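Local coordinates for protein putative aminopeptidase (Leishmania major, PDB 5NTH) that probably acts as a manganese-dependent aminopeptidase of the M17 family, releasing amino acids one at a time from the N-terminal ends of peptides, at residues Y470-P473 / C474-M477; G492-F495 / V496-L500. One frame throughout, in Å; residues are numbered along the deposited sequence.

Contact 1: residues Y470-P473 / C474-M477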
# COMPACT_ATOMS: atom_id res chain seq x y z
N TYR A 470 19.33 18.03 4.51
CA TYR A 470 18.67 18.44 5.76
C TYR A 470 18.25 19.92 5.81
O TYR A 470 17.84 20.42 6.88
CB TYR A 470 19.65 18.23 6.92
CG TYR A 470 19.61 16.91 7.58
CD1 TYR A 470 18.52 16.53 8.32
CD2 TYR A 470 20.69 16.06 7.52
CE1 TYR A 470 18.47 15.29 8.95
CE2 TYR A 470 20.67 14.84 8.15
CZ TYR A 470 19.54 14.46 8.86
OH TYR A 470 19.50 13.26 9.50
N LYS A 471 18.41 20.62 4.68
CA LYS A 471 18.03 22.02 4.59
C LYS A 471 16.53 22.18 4.91
O LYS A 471 15.71 21.42 4.39
CB LYS A 471 18.31 22.55 3.19
CG LYS A 471 19.78 22.67 2.81
CD LYS A 471 19.94 23.18 1.37
CE LYS A 471 21.09 24.20 1.18
NZ LYS A 471 22.45 23.64 1.48
N SER A 472 16.23 23.11 5.80
CA SER A 472 14.89 23.56 6.11
C SER A 472 14.70 25.02 5.70
O SER A 472 15.59 25.79 5.87
CB SER A 472 14.68 23.47 7.62
OG SER A 472 13.45 24.06 8.00
N PRO A 473 13.52 25.41 5.22
CA PRO A 473 13.22 26.82 4.99
C PRO A 473 13.06 27.73 6.23
O PRO A 473 13.08 28.94 6.08
CB PRO A 473 11.89 26.79 4.19
CG PRO A 473 11.31 25.42 4.33
CD PRO A 473 12.39 24.53 4.89
N CYS A 474 12.88 27.17 7.43
CA CYS A 474 12.61 28.00 8.63
C CYS A 474 13.32 27.55 9.93
O CYS A 474 13.00 27.98 11.03
CB CYS A 474 11.12 28.04 8.83
SG CYS A 474 10.46 26.41 9.27
N ALA A 475 14.32 26.70 9.79
CA ALA A 475 15.10 26.26 10.93
C ALA A 475 16.47 25.87 10.45
O ALA A 475 16.72 25.77 9.24
CB ALA A 475 14.43 25.09 11.61
N ASP A 476 17.36 25.64 11.39
CA ASP A 476 18.73 25.32 11.03
C ASP A 476 18.82 24.02 10.24
O ASP A 476 19.57 23.95 9.28
CB ASP A 476 19.64 25.31 12.27
CG ASP A 476 19.81 26.70 12.84
OD1 ASP A 476 20.10 27.66 12.04
OD2 ASP A 476 19.64 26.81 14.10
N MET A 477 17.99 23.05 10.61
CA MET A 477 17.94 21.77 9.93
C MET A 477 16.61 21.05 10.17
O MET A 477 15.88 21.36 11.10
CB MET A 477 19.05 20.90 10.47
CG MET A 477 18.89 20.58 11.95
SD MET A 477 20.38 19.98 12.76
CE MET A 477 20.97 18.90 11.46
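Ser472 turns its hydroxyl into the bend that follows it and receives two backbone amides there. Cys474 N donates to Ser472 OG at 3.2 Å with a nearly straight N-H...O angle of 167°, the bond that defines an ST turn. Ala475 N adds a second bond to the same oxygen, weak and strongly bent. The hydroxyl can reach both because OG stands opposite the serine's own N (chi1 172°) and leans over the carbonyl side, where the chain curls back. Serine suits the place: its short side chain presents an acceptor to amides inside the bend and still makes a further hydrogen bond to Glu383 OE1, on strand 381-383. Pro473, the next residue, has no N-H needing a partner, and its ring restrains phi near the value the bend uses.

Beyond the bend the chain runs back against itself, the two segments pointing 171° apart. Tyr470 O receives a CA-H...O contact from Met477 CA at 3.3 Å. Tyrosine combines a ring that packs on Phe495 with a hydroxyl that hydrogen-bonds to Cys491 O and, weakly, to Arg392 NH2. Methionine's flexible chain, bent at chi3, packs against the same phenylalanine. The Met477 backbone bonds to Ser381 and Glu383 of strand 381-383, while that of Cys474 is hydrogen-bonded to the second subunit.

The chemistry is that of a polar bend in which one oxygen takes the Cys474 amide firmly and the Ala475 amide weakly, while its bond to Glu383 ties the turn to strand 381-383.

Contact 2: residues G492-F495 / V496-L500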
# COMPACT_ATOMS: atom_id res chain seq x y z
N GLY A 492 21.79 9.87 9.98
CA GLY A 492 21.44 9.78 11.38
C GLY A 492 22.58 10.21 12.26
O GLY A 492 22.38 10.94 13.21
N GLY A 493 23.78 9.78 11.92
CA GLY A 493 24.96 10.22 12.66
C GLY A 493 25.26 11.69 12.55
O GLY A 493 25.59 12.35 13.53
N TYR A 494 25.15 12.21 11.33
CA TYR A 494 25.38 13.64 11.03
C TYR A 494 24.45 14.55 11.82
O TYR A 494 24.85 15.60 12.30
CB TYR A 494 25.20 13.89 9.53
CG TYR A 494 25.17 15.35 9.14
CD1 TYR A 494 26.36 16.07 8.96
CD2 TYR A 494 23.95 16.02 8.98
CE1 TYR A 494 26.32 17.42 8.62
CE2 TYR A 494 23.90 17.36 8.64
CZ TYR A 494 25.08 18.05 8.46
OH TYR A 494 25.02 19.38 8.14
N PHE A 495 23.21 14.15 11.96
CA PHE A 495 22.29 14.93 12.72
C PHE A 495 22.87 15.10 14.10
O PHE A 495 23.01 16.19 14.55
CB PHE A 495 20.91 14.29 12.82
CG PHE A 495 19.95 15.12 13.60
CD1 PHE A 495 19.91 15.05 14.99
CD2 PHE A 495 19.14 16.04 12.95
CE1 PHE A 495 19.03 15.86 15.72
CE2 PHE A 495 18.27 16.84 13.67
CZ PHE A 495 18.22 16.76 15.07
N VAL A 496 23.24 13.99 14.74
CA VAL A 496 23.77 14.02 16.11
C VAL A 496 25.09 14.77 16.18
O VAL A 496 25.36 15.50 17.12
CB VAL A 496 24.02 12.62 16.68
CG1 VAL A 496 24.30 12.70 18.17
CG2 VAL A 496 22.82 11.70 16.47
N GLU A 497 25.93 14.58 15.19
CA GLU A 497 27.18 15.29 15.19
C GLU A 497 27.02 16.81 15.31
O GLU A 497 27.83 17.48 15.96
CB GLU A 497 27.95 14.99 13.92
CG GLU A 497 29.40 15.38 13.99
CD GLU A 497 30.13 15.05 12.71
OE1 GLU A 497 29.44 14.78 11.70
OE2 GLU A 497 31.39 15.08 12.70
N GLN A 498 25.96 17.38 14.74
CA GLN A 498 25.84 18.83 14.75
C GLN A 498 25.62 19.41 16.12
O GLN A 498 25.75 20.60 16.27
CB GLN A 498 24.72 19.30 13.84
CG GLN A 498 24.77 18.81 12.41
CD GLN A 498 26.17 18.83 11.83
OE1 GLN A 498 26.81 17.79 11.73
NE2 GLN A 498 26.65 20.01 11.47
N HIS A 499 25.28 18.59 17.11
CA HIS A 499 24.92 19.10 18.44
C HIS A 499 26.06 18.99 19.42
O HIS A 499 25.89 19.28 20.60
CB HIS A 499 23.59 18.48 18.90
CG HIS A 499 22.47 18.80 17.95
ND1 HIS A 499 21.85 20.03 17.92
CD2 HIS A 499 21.97 18.11 16.89
CE1 HIS A 499 20.98 20.06 16.92
NE2 HIS A 499 21.04 18.91 16.28
N LEU A 500 27.24 18.61 18.93
CA LEU A 500 28.42 18.55 19.77
C LEU A 500 28.85 19.96 20.05
O LEU A 500 29.05 20.74 19.12
CB LEU A 500 29.59 17.83 19.11
CG LEU A 500 29.35 16.43 18.56
CD1 LEU A 500 30.45 16.05 17.59
CD2 LEU A 500 29.22 15.41 19.67
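Phe495 and His499, four residues apart at the end of the helix, lay their rings obliquely against each other, with centroids 5.0 Å apart and planes at 44°. His499 NE2 sits over one face of the phenylalanine, 3.7 Å from Phe495 CE1, while the other ring nitrogen, ND1, is hydrogen-bonded to Ser378 OG. An imidazole suits this spot, flat enough to pack yet polar at its rim.

Tyr494 pairs with Gln498. With CG trans to N (chi1 170°), its ring points to where the glutamine chain, bent at chi2, can fold over it: Gln498 CG forms a CH-pi contact 4.2 Å from the ring centroid, and the amide plane stacks on the ring within 23° of parallel.

Val496 faces Leu395 and Val399 of helix 391-404, its slim branched side chain placing CG2 3.4 Å from Gly492 O.

Glu497 N donates to Gly493 O at 2.8 Å, whereas Gln498 N divides its hydrogen between Tyr494 O and Phe495 O. A donor shared between the carbonyls four and three residues back, together with the type I beta turn from Glu497 to Leu500, is characteristic of the C-terminal end of an alpha-helix, here helix 488-497 of the catalytic domain.

The two contacts follow each other along the catalytic domain, their centres about 14 Å apart, and they meet through side chains. The ring of Tyr470 lies against that of Tyr494, with CD2 of the one 3.6 Å from CD2 of the other. Met477 reaches over from contact 1 to both rings of the Phe495 pair: its CE is 3.7 Å from Phe495 CD2 and its SD 3.7 Å from His499 NE2. Contact 2 lies nearer the metal site: side chain to side chain, Phe495 is about 9 Å and Tyr470 about 12 Å from the manganese ligand Glu390, and Val496 is about 8 Å from Lys298. Bound actinonin lies about 9 Å from the Tyr470 side chain.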